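Local coordinates for flavin-nucleotide-binding protein (PDB 4YBN) that binds FAD and heme on a split beta-barrel fold of the pyridoxamine 5'-phosphate oxidase type, probably serving as an oxidoreductase, at the interface of chains A and B. Sequence-based numbering; all coordinates share one arbitrary frame. Chains: chain A/B, Flavin-nucleotide-binding protein.

The interface of chains A and B. Residues chain A 40, 43-44, 78-80; chain B 40, 43-46.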
loop_
_atom_site.group_PDB
_atom_site.type_symbol
_atom_site.label_atom_id
_atom_site.label_comp_id
_atom_site.label_asym_id
_atom_site.label_seq_id
_atom_site.Cartn_x
_atom_site.Cartn_y
_atom_site.Cartn_z
ATOM N N VAL A 40 3.703 5.649 17.712
ATOM C CA VAL A 40 4.981 5.820 18.403
ATOM C C VAL A 40 4.952 4.918 19.633
ATOM O O VAL A 40 3.937 4.856 20.373
ATOM C CB VAL A 40 5.126 7.257 18.817
ATOM C CG1 VAL A 40 6.490 7.523 19.430
ATOM C CG2 VAL A 40 4.937 8.198 17.627
ATOM N N GLY A 43 9.214 6.473 22.036
ATOM C CA GLY A 43 9.880 7.402 21.177
ATOM C C GLY A 43 10.176 6.925 19.767
ATOM O O GLY A 43 10.498 7.754 18.924
ATOM N N HIS A 44 10.022 5.628 19.503
ATOM C CA HIS A 44 10.339 5.041 18.186
ATOM C C HIS A 44 9.045 4.938 17.306
ATOM O O HIS A 44 7.956 4.805 17.814
ATOM C CB HIS A 44 11.009 3.657 18.373
ATOM C CG HIS A 44 12.227 3.680 19.269
ATOM N ND1 HIS A 44 13.087 4.759 19.342
ATOM C CD2 HIS A 44 12.716 2.757 20.137
ATOM C CE1 HIS A 44 14.044 4.503 20.213
ATOM N NE2 HIS A 44 13.845 3.295 20.709
ATOM N N PRO A 78 -1.691 8.135 19.685
ATOM C CA PRO A 78 -2.005 8.943 18.520
ATOM C C PRO A 78 -1.495 8.211 17.263
ATOM O O PRO A 78 -0.484 7.573 17.339
ATOM C CB PRO A 78 -1.209 10.193 18.763
ATOM C CG PRO A 78 -1.124 10.305 20.227
ATOM C CD PRO A 78 -0.915 8.896 20.689
ATOM N N ALA A 79 -2.195 8.318 16.149
ATOM C CA ALA A 79 -1.900 7.456 14.993
ATOM C C ALA A 79 -1.902 8.284 13.768
ATOM O O ALA A 79 -2.549 9.355 13.703
ATOM C CB ALA A 79 -2.975 6.425 14.872
ATOM N N ALA A 80 -1.257 7.793 12.736
ATOM C CA ALA A 80 -1.431 8.387 11.443
ATOM C C ALA A 80 -1.759 7.209 10.514
ATOM O O ALA A 80 -1.115 6.169 10.601
ATOM C CB ALA A 80 -0.174 9.162 11.038
ATOM N N VAL B 40 8.646 10.145 13.379
ATOM C CA VAL B 40 8.097 10.890 14.499
ATOM C C VAL B 40 8.491 12.315 14.269
ATOM O O VAL B 40 9.681 12.623 14.042
ATOM C CB VAL B 40 8.666 10.381 15.833
ATOM C CG1 VAL B 40 8.004 11.021 17.062
ATOM C CG2 VAL B 40 8.554 8.879 15.939
ATOM N N GLY B 43 6.943 14.148 18.807
ATOM C CA GLY B 43 6.345 13.083 19.612
ATOM C C GLY B 43 5.149 12.355 18.989
ATOM O O GLY B 43 4.675 11.372 19.565
ATOM N N HIS B 44 4.753 12.791 17.782
ATOM C CA HIS B 44 3.622 12.246 17.053
ATOM C C HIS B 44 3.981 11.624 15.708
ATOM O O HIS B 44 4.881 12.058 15.006
ATOM C CB HIS B 44 2.583 13.356 16.845
ATOM C CG HIS B 44 1.772 13.617 18.090
ATOM N ND1 HIS B 44 2.352 13.992 19.288
ATOM C CD2 HIS B 44 0.444 13.493 18.341
ATOM C CE1 HIS B 44 1.415 14.108 20.215
ATOM N NE2 HIS B 44 0.251 13.806 19.667
ATOM N N PRO B 45 3.159 10.728 15.282
ATOM C CA PRO B 45 3.564 9.908 14.135
ATOM C C PRO B 45 3.164 10.556 12.877
ATOM O O PRO B 45 2.121 11.262 12.765
ATOM C CB PRO B 45 2.837 8.596 14.391
ATOM C CG PRO B 45 1.551 9.072 15.102
ATOM C CD PRO B 45 2.030 10.152 16.029
ATOM N N VAL B 46 3.990 10.359 11.874
ATOM C CA VAL B 46 3.637 10.728 10.507
ATOM C C VAL B 46 3.970 9.544 9.591
ATOM O O VAL B 46 4.858 8.755 9.861
ATOM C CB VAL B 46 4.313 12.020 10.019
ATOM C CG1 VAL B 46 4.013 13.240 10.942
ATOM C CG2 VAL B 46 5.774 11.830 9.877
#
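B:Pro45 packs its ring under A:Val40 and points its CG tip at the start of strand 78-91 of chain A, at the hairpin-tip end of a two-fold symmetric interface that probably helps hold the split-barrel dimer, the usual form in this family, together. The tip of the pyrrolidine, CG, lies 3.4 Å from the carbonyl oxygen A:Pro78 O and also packs on the backbone of A:Ala79, at 3.8 Å from its CA. A:Val40 crosses obliquely and lays its CG2 methyl over one face of the ring, 3.8 Å from B:Pro45 CD and close to CB as well. That methyl also touches the turn carbonyl B:Gly43 O, at 3.7 Å; in the twin contact, B:Val40 CG2 meets A:Gly43 O. The two CG2 methyls face each other 4.0 Å apart near the two-fold axis. Toward the hairpin tip, the B:His44 and A:Pro78 side chains cross at about a right angle; the CB-CG edge of the proline lies against the imidazole face beneath CD2 and NE2, with CD2 3.7 Å from A:Pro78 CB. All of this is van der Waals packing; the patch has no polar bond between the chains.

Matching torsions set up the valine pair: in both copies CG1 is anti to the backbone N (chi1 -175° in A:Val40, -173° in B:Val40), which leaves CG2 beside that N and directed at the partner. B:His44 has CG anti to its carbonyl carbon (chi1 -78°), carrying the imidazole over to A:Pro78. Strands 34-41 and 44-51, joined by the turn containing Gly43, present the valine, histidine and proline from one hairpin. Farther along strand 78-91, the A:Ala80 methyl CB rests 3.6 Å from the carbonyl oxygen B:Pro45 O.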